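Local coordinates for protein single-stranded-DNA-specific exonuclease RecJ (Thermus thermophilus, PDB 2ZXR) that degrades single-stranded DNA in the 5' to 3' direction as a divalent-cation-dependent exonuclease, with no detectable activity on single-stranded RNA, at residues V425-P437 with G456-P468. Numbering follows the deposited sequence.
Sequences VREVALLDLLPEP and GNPEPLFLLFGAP
Leu-431 N donates to Leu-461 O at 2.8 Å, and two further backbone bonds continue the ladder: Leu-463 N to Asp-432 O, also 2.8 Å, and Leu-434 N to Leu-463 O, 2.9 Å. Leu-463 thus gives its N-H to the residue before Leu-433 and its carbonyl to the one after, the pattern of a parallel bridge between Leu-433 and Leu-463. One step earlier, a water takes the N-H of Leu-461 and donates to Ala-429 O, spanning the backbones where they begin to part. Asp-432 OD2 forms a salt bridge with Arg-633 of helix 624-639.

Packing flanks these bonds. The Phe-462 ring lies among Leu-431, Leu-434 and Pro-435. Leu-434 crosses it at about a right angle; with CG anti to the backbone N (chi1 -169°), its two methyls are divided between neighbours, CD1 lying 3.6 Å from Phe-462 CG while CD2 turns to Leu-464. Leu-431 runs alongside the ring, placing CD1 3.9 Å from both CE2 and CZ of Phe-462. The Leu-433 and Leu-463 side chains point the same way side by side; the 3.4 Å between Leu-433 CD1 and Leu-463 CD2 is unusually short and may partly reflect how Leu-433 was modelled. Leu-430 CG rests against Leu-463 CB, and farther back Val-428 CG1 meets Leu-461 CD1 at 3.8 Å.

Leu-433 also packs on helix 624-639, and Leu-463 on Trp-7 of strand 5-9, which pairs with the other edge of strand 426-433. The contact, away from the metal site, joins the two parallel strands of a beta-alpha-beta unit, 426-433 and 462-466, connected through helix 440-447; strand 462-466 pairs on its other edge, antiparallel, with strand 503-514, in the same mixed sheet of the RecJ OB region.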
ATOM      1  N   VAL A 425      -9.958  13.059   3.975  1.00 39.42           N
ATOM      2  CA  VAL A 425     -10.297  12.595   2.626  1.00 40.50           C
ATOM      3  C   VAL A 425      -9.420  11.398   2.258  1.00 41.86           C
ATOM      4  O   VAL A 425      -8.263  11.323   2.669  1.00 42.88           O
ATOM      5  CB  VAL A 425     -10.078  13.702   1.552  1.00 40.59           C
ATOM      6  CG1 VAL A 425     -11.045  14.843   1.788  1.00 39.07           C
ATOM      7  CG2 VAL A 425      -8.617  14.196   1.585  1.00 38.43           C
ATOM      8  N   ARG A 426      -9.974  10.464   1.489  1.00 42.86           N
ATOM      9  CA  ARG A 426      -9.237   9.272   1.066  1.00 43.27           C
ATOM     10  C   ARG A 426      -8.838   9.437  -0.399  1.00 42.38           C
ATOM     11  O   ARG A 426      -9.616   9.932  -1.215  1.00 42.28           O
ATOM     12  CB  ARG A 426     -10.110   8.010   1.240  1.00 44.64           C
ATOM     13  CG  ARG A 426      -9.471   6.710   0.738  1.00 46.71           C
ATOM     14  CD  ARG A 426     -10.037   5.444   1.421  1.00 48.79           C
ATOM     15  NE  ARG A 426     -11.402   5.087   1.017  1.00 50.83           N
ATOM     16  CZ  ARG A 426     -11.733   4.515  -0.145  1.00 52.06           C
ATOM     17  NH1 ARG A 426     -13.009   4.236  -0.412  1.00 51.89           N
ATOM     18  NH2 ARG A 426     -10.793   4.211  -1.043  1.00 52.04           N
ATOM     19  N   GLU A 427      -7.609   9.069  -0.721  1.00 41.31           N
ATOM     20  CA  GLU A 427      -7.153   9.147  -2.104  1.00 40.61           C
ATOM     21  C   GLU A 427      -6.978   7.738  -2.678  1.00 38.19           C
ATOM     22  O   GLU A 427      -6.610   6.817  -1.955  1.00 38.36           O
ATOM     23  CB  GLU A 427      -5.818   9.877  -2.219  1.00 42.20           C
ATOM     24  CG  GLU A 427      -5.145   9.581  -3.567  1.00 46.37           C
ATOM     25  CD  GLU A 427      -3.886  10.383  -3.836  1.00 48.28           C
ATOM     26  OE1 GLU A 427      -3.995  11.622  -4.021  1.00 50.20           O
ATOM     27  OE2 GLU A 427      -2.788   9.771  -3.870  1.00 49.88           O
ATOM     28  N   VAL A 428      -7.296   7.577  -3.958  1.00 35.27           N
ATOM     29  CA  VAL A 428      -7.102   6.311  -4.662  1.00 32.62           C
ATOM     30  C   VAL A 428      -6.106   6.709  -5.746  1.00 31.78           C
ATOM     31  O   VAL A 428      -6.407   7.554  -6.588  1.00 32.51           O
ATOM     32  CB  VAL A 428      -8.381   5.787  -5.337  1.00 32.08           C
ATOM     33  CG1 VAL A 428      -8.064   4.502  -6.087  1.00 30.63           C
ATOM     34  CG2 VAL A 428      -9.465   5.525  -4.295  1.00 30.45           C
ATOM     35  N   ALA A 429      -4.912   6.139  -5.693  1.00 29.27           N
ATOM     36  CA  ALA A 429      -3.860   6.446  -6.652  1.00 28.24           C
ATOM     37  C   ALA A 429      -3.922   5.480  -7.843  1.00 27.23           C
ATOM     38  O   ALA A 429      -3.828   4.265  -7.688  1.00 26.78           O
ATOM     39  CB  ALA A 429      -2.486   6.372  -5.961  1.00 27.00           C
ATOM     40  N   LEU A 430      -4.092   6.032  -9.034  1.00 27.36           N
ATOM     41  CA  LEU A 430      -4.192   5.217 -10.237  1.00 26.51           C
ATOM     42  C   LEU A 430      -2.890   5.300 -11.002  1.00 25.78           C
ATOM     43  O   LEU A 430      -2.388   6.395 -11.263  1.00 26.90           O
ATOM     44  CB  LEU A 430      -5.343   5.698 -11.116  1.00 27.08           C
ATOM     45  CG  LEU A 430      -6.793   5.338 -10.795  1.00 28.51           C
ATOM     46  CD1 LEU A 430      -6.869   3.966 -10.147  1.00 29.00           C
ATOM     47  CD2 LEU A 430      -7.384   6.374  -9.891  1.00 31.50           C
ATOM     48  N   LEU A 431      -2.350   4.142 -11.349  1.00 24.10           N
ATOM     49  CA  LEU A 431      -1.094   4.044 -12.075  1.00 24.97           C
ATOM     50  C   LEU A 431      -1.267   4.501 -13.514  1.00 24.21           C
ATOM     51  O   LEU A 431      -0.495   5.311 -14.014  1.00 24.01           O
ATOM     52  CB  LEU A 431      -0.594   2.593 -12.091  1.00 24.21           C
ATOM     53  CG  LEU A 431       0.890   2.211 -12.146  1.00 24.99           C
ATOM     54  CD1 LEU A 431       1.052   1.077 -13.167  1.00 24.86           C
ATOM     55  CD2 LEU A 431       1.764   3.371 -12.474  1.00 22.78           C
ATOM     56  N   ASP A 432      -2.303   4.003 -14.169  1.00 24.43           N
ATOM     57  CA  ASP A 432      -2.508   4.345 -15.568  1.00 24.25           C
ATOM     58  C   ASP A 432      -3.801   3.710 -16.043  1.00 23.73           C
ATOM     59  O   ASP A 432      -4.454   2.984 -15.295  1.00 21.75           O
ATOM     60  CB  ASP A 432      -1.339   3.771 -16.371  1.00 26.01           C
ATOM     61  CG  ASP A 432      -1.409   4.100 -17.847  1.00 29.63           C
ATOM     62  OD1 ASP A 432      -0.791   3.346 -18.637  1.00 31.87           O
ATOM     63  OD2 ASP A 432      -2.059   5.100 -18.223  1.00 30.36           O
ATOM     64  N   LEU A 433      -4.158   3.998 -17.293  1.00 23.96           N
ATOM     65  CA  LEU A 433      -5.341   3.438 -17.945  1.00 22.98           C
ATOM     66  C   LEU A 433      -4.959   1.979 -18.210  1.00 23.23           C
ATOM     67  O   LEU A 433      -3.836   1.712 -18.596  1.00 23.02           O
ATOM     68  CB  LEU A 433      -5.577   4.139 -19.289  1.00 24.86           C
ATOM     69  CG  LEU A 433      -6.545   5.313 -19.510  1.00 26.86           C
ATOM     70  CD1 LEU A 433      -7.400   5.496 -18.293  1.00 25.98           C
ATOM     71  CD2 LEU A 433      -5.789   6.596 -19.864  1.00 26.92           C
ATOM     72  N   LEU A 434      -5.869   1.037 -17.993  1.00 23.28           N
ATOM     73  CA  LEU A 434      -5.554  -0.376 -18.241  1.00 24.14           C
ATOM     74  C   LEU A 434      -5.277  -0.575 -19.735  1.00 25.51           C
ATOM     75  O   LEU A 434      -5.950   0.017 -20.562  1.00 23.72           O
ATOM     76  CB  LEU A 434      -6.731  -1.268 -17.847  1.00 22.81           C
ATOM     77  CG  LEU A 434      -6.440  -2.772 -17.802  1.00 24.23           C
ATOM     78  CD1 LEU A 434      -5.617  -3.070 -16.559  1.00 21.98           C
ATOM     79  CD2 LEU A 434      -7.735  -3.564 -17.771  1.00 23.61           C
ATOM     80  N   PRO A 435      -4.259  -1.388 -20.090  1.00 27.13           N
ATOM     81  CA  PRO A 435      -3.896  -1.671 -21.490  1.00 27.70           C
ATOM     82  C   PRO A 435      -4.963  -2.537 -22.138  1.00 27.19           C
ATOM     83  O   PRO A 435      -5.900  -2.952 -21.470  1.00 27.69           O
ATOM     84  CB  PRO A 435      -2.569  -2.426 -21.363  1.00 28.08           C
ATOM     85  CG  PRO A 435      -1.956  -1.811 -20.151  1.00 28.33           C
ATOM     86  CD  PRO A 435      -3.166  -1.803 -19.195  1.00 28.02           C
ATOM     87  N   GLU A 436      -4.826  -2.806 -23.437  1.00 28.20           N
ATOM     88  CA  GLU A 436      -5.791  -3.658 -24.137  1.00 27.96           C
ATOM     89  C   GLU A 436      -5.619  -5.082 -23.604  1.00 27.12           C
ATOM     90  O   GLU A 436      -4.545  -5.457 -23.097  1.00 24.78           O
ATOM     91  CB  GLU A 436      -5.557  -3.631 -25.657  1.00 30.42           C
ATOM     92  CG  GLU A 436      -5.825  -2.277 -26.314  1.00 34.26           C
ATOM     93  CD  GLU A 436      -7.300  -1.984 -26.502  1.00 37.75           C
ATOM     94  OE1 GLU A 436      -7.638  -0.799 -26.729  1.00 40.46           O
ATOM     95  OE2 GLU A 436      -8.131  -2.927 -26.437  1.00 38.74           O
ATOM     96  N   PRO A 437      -6.678  -5.892 -23.720  1.00 26.61           N
ATOM     97  CA  PRO A 437      -6.710  -7.285 -23.254  1.00 26.98           C
ATOM     98  C   PRO A 437      -5.531  -8.148 -23.701  1.00 25.93           C
ATOM     99  O   PRO A 437      -5.006  -8.936 -22.925  1.00 26.35           O
ATOM    100  CB  PRO A 437      -8.046  -7.805 -23.793  1.00 26.97           C
ATOM    101  CG  PRO A 437      -8.897  -6.550 -23.954  1.00 27.64           C
ATOM    102  CD  PRO A 437      -7.916  -5.534 -24.446  1.00 26.88           C
ATOM    103  N   GLY A 456       5.192  -0.706   2.133  1.00 30.51           N
ATOM    104  CA  GLY A 456       6.004   0.092   1.221  1.00 33.55           C
ATOM    105  C   GLY A 456       5.491   0.340  -0.218  1.00 32.26           C
ATOM    106  O   GLY A 456       5.459   1.464  -0.706  1.00 32.06           O
ATOM    107  N   ASN A 457       5.145  -0.731  -0.921  1.00 31.60           N
ATOM    108  CA  ASN A 457       4.674  -0.632  -2.291  1.00 29.05           C
ATOM    109  C   ASN A 457       3.411  -1.430  -2.366  1.00 26.17           C
ATOM    110  O   ASN A 457       3.458  -2.662  -2.339  1.00 24.54           O
ATOM    111  CB  ASN A 457       5.701  -1.227  -3.303  1.00 30.84           C
ATOM    112  CG  ASN A 457       6.297  -2.487  -2.802  1.00 30.82           C
ATOM    113  OD1 ASN A 457       6.599  -3.443  -3.542  1.00 28.69           O
ATOM    114  ND2 ASN A 457       6.478  -2.512  -1.498  1.00 33.08           N
ATOM    115  N   PRO A 458       2.256  -0.742  -2.416  1.00 24.65           N
ATOM    116  CA  PRO A 458       0.972  -1.430  -2.509  1.00 23.88           C
ATOM    117  C   PRO A 458       0.833  -1.924  -3.938  1.00 23.45           C
ATOM    118  O   PRO A 458       1.480  -1.425  -4.839  1.00 22.77           O
ATOM    119  CB  PRO A 458      -0.032  -0.330  -2.197  1.00 24.89           C
ATOM    120  CG  PRO A 458       0.609   0.869  -2.774  1.00 24.98           C
ATOM    121  CD  PRO A 458       2.059   0.718  -2.337  1.00 24.88           C
ATOM    122  N   GLU A 459       0.022  -2.936  -4.154  1.00 23.55           N
ATOM    123  CA  GLU A 459      -0.159  -3.404  -5.501  1.00 23.59           C
ATOM    124  C   GLU A 459      -0.761  -2.219  -6.315  1.00 23.21           C
ATOM    125  O   GLU A 459      -1.631  -1.476  -5.827  1.00 22.43           O
ATOM    126  CB  GLU A 459      -1.098  -4.599  -5.465  1.00 25.02           C
ATOM    127  CG  GLU A 459      -1.316  -5.283  -6.772  1.00 28.09           C
ATOM    128  CD  GLU A 459      -2.026  -6.600  -6.567  1.00 29.70           C
ATOM    129  OE1 GLU A 459      -2.387  -6.911  -5.413  1.00 30.30           O
ATOM    130  OE2 GLU A 459      -2.218  -7.314  -7.551  1.00 30.40           O
ATOM    131  N   PRO A 460      -0.277  -2.008  -7.546  1.00 22.81           N
ATOM    132  CA  PRO A 460      -0.803  -0.909  -8.376  1.00 22.96           C
ATOM    133  C   PRO A 460      -2.263  -1.077  -8.820  1.00 22.47           C
ATOM    134  O   PRO A 460      -2.736  -2.204  -9.044  1.00 21.71           O
ATOM    135  CB  PRO A 460       0.134  -0.903  -9.581  1.00 22.06           C
ATOM    136  CG  PRO A 460       0.550  -2.308  -9.688  1.00 23.30           C
ATOM    137  CD  PRO A 460       0.802  -2.723  -8.248  1.00 21.64           C
ATOM    138  N   LEU A 461      -2.961   0.050  -8.964  1.00 22.29           N
ATOM    139  CA  LEU A 461      -4.344   0.041  -9.428  1.00 23.40           C
ATOM    140  C   LEU A 461      -4.443   0.711 -10.796  1.00 23.81           C
ATOM    141  O   LEU A 461      -3.848   1.778 -11.019  1.00 24.08           O
ATOM    142  CB  LEU A 461      -5.250   0.790  -8.463  1.00 24.38           C
ATOM    143  CG  LEU A 461      -5.398   0.224  -7.060  1.00 26.83           C
ATOM    144  CD1 LEU A 461      -6.016   1.303  -6.173  1.00 27.28           C
ATOM    145  CD2 LEU A 461      -6.242  -1.054  -7.098  1.00 27.15           C
ATOM    146  N   PHE A 462      -5.182   0.087 -11.708  1.00 22.83           N
ATOM    147  CA  PHE A 462      -5.359   0.650 -13.044  1.00 22.48           C
ATOM    148  C   PHE A 462      -6.752   1.259 -13.144  1.00 22.43           C
ATOM    149  O   PHE A 462      -7.681   0.899 -12.409  1.00 21.75           O
ATOM    150  CB  PHE A 462      -5.219  -0.411 -14.155  1.00 20.86           C
ATOM    151  CG  PHE A 462      -3.817  -0.917 -14.349  1.00 20.85           C
ATOM    152  CD1 PHE A 462      -3.345  -2.005 -13.621  1.00 20.90           C
ATOM    153  CD2 PHE A 462      -2.956  -0.281 -15.228  1.00 20.00           C
ATOM    154  CE1 PHE A 462      -2.023  -2.451 -13.770  1.00 21.35           C
ATOM    155  CE2 PHE A 462      -1.645  -0.707 -15.382  1.00 20.91           C
ATOM    156  CZ  PHE A 462      -1.174  -1.804 -14.647  1.00 20.83           C
ATOM    157  N   LEU A 463      -6.905   2.172 -14.089  1.00 22.51           N
ATOM    158  CA  LEU A 463      -8.187   2.797 -14.283  1.00 22.74           C
ATOM    159  C   LEU A 463      -8.803   2.175 -15.520  1.00 23.37           C
ATOM    160  O   LEU A 463      -8.122   2.002 -16.521  1.00 23.90           O
ATOM    161  CB  LEU A 463      -7.991   4.296 -14.481  1.00 23.14           C
ATOM    162  CG  LEU A 463      -9.210   5.139 -14.858  1.00 24.11           C
ATOM    163  CD1 LEU A 463     -10.167   5.249 -13.650  1.00 22.28           C
ATOM    164  CD2 LEU A 463      -8.730   6.531 -15.293  1.00 24.23           C
ATOM    165  N   LEU A 464     -10.067   1.792 -15.420  1.00 24.11           N
ATOM    166  CA  LEU A 464     -10.823   1.258 -16.536  1.00 25.79           C
ATOM    167  C   LEU A 464     -11.993   2.233 -16.632  1.00 28.61           C
ATOM    168  O   LEU A 464     -12.370   2.872 -15.626  1.00 27.65           O
ATOM    169  CB  LEU A 464     -11.347  -0.149 -16.287  1.00 24.20           C
ATOM    170  CG  LEU A 464     -10.307  -1.268 -16.304  1.00 25.44           C
ATOM    171  CD1 LEU A 464      -9.393  -1.120 -15.081  1.00 22.99           C
ATOM    172  CD2 LEU A 464     -11.012  -2.626 -16.289  1.00 22.82           C
ATOM    173  N   PHE A 465     -12.560   2.358 -17.827  1.00 30.75           N
ATOM    174  CA  PHE A 465     -13.639   3.311 -18.043  1.00 34.52           C
ATOM    175  C   PHE A 465     -14.558   2.842 -19.151  1.00 36.23           C
ATOM    176  O   PHE A 465     -14.104   2.243 -20.129  1.00 36.38           O
ATOM    177  CB  PHE A 465     -13.037   4.665 -18.421  1.00 36.31           C
ATOM    178  CG  PHE A 465     -14.042   5.784 -18.497  1.00 40.34           C
ATOM    179  CD1 PHE A 465     -14.793   5.998 -19.650  1.00 42.46           C
ATOM    180  CD2 PHE A 465     -14.265   6.609 -17.400  1.00 42.48           C
ATOM    181  CE1 PHE A 465     -15.767   7.026 -19.709  1.00 43.53           C
ATOM    182  CE2 PHE A 465     -15.235   7.643 -17.446  1.00 43.65           C
ATOM    183  CZ  PHE A 465     -15.984   7.843 -18.607  1.00 43.31           C
ATOM    184  N   GLY A 466     -15.853   3.109 -18.998  1.00 37.69           N
ATOM    185  CA  GLY A 466     -16.788   2.725 -20.036  1.00 39.44           C
ATOM    186  C   GLY A 466     -18.199   2.381 -19.620  1.00 40.99           C
ATOM    187  O   GLY A 466     -18.630   2.634 -18.483  1.00 40.80           O
ATOM    188  N   ALA A 467     -18.932   1.818 -20.572  1.00 41.89           N
ATOM    189  CA  ALA A 467     -20.298   1.401 -20.326  1.00 43.75           C
ATOM    190  C   ALA A 467     -20.159  -0.082 -20.053  1.00 44.96           C
ATOM    191  O   ALA A 467     -19.690  -0.838 -20.896  1.00 44.55           O
ATOM    192  CB  ALA A 467     -21.174   1.649 -21.556  1.00 43.41           C
ATOM    193  N   PRO A 468     -20.534  -0.508 -18.846  1.00 46.73           N
ATOM    194  CA  PRO A 468     -20.442  -1.916 -18.464  1.00 48.64           C
ATOM    195  C   PRO A 468     -21.318  -2.773 -19.354  1.00 50.88           C
ATOM    196  O   PRO A 468     -22.339  -2.299 -19.851  1.00 51.19           O
ATOM    197  CB  PRO A 468     -20.918  -1.908 -17.017  1.00 48.35           C
ATOM    198  CG  PRO A 468     -21.899  -0.764 -16.999  1.00 47.81           C
ATOM    199  CD  PRO A 468     -21.195   0.292 -17.800  1.00 46.66           C
TER
HETATM  200  O   HOH W   1      -1.936   2.439  -8.079  1.00 20.60           O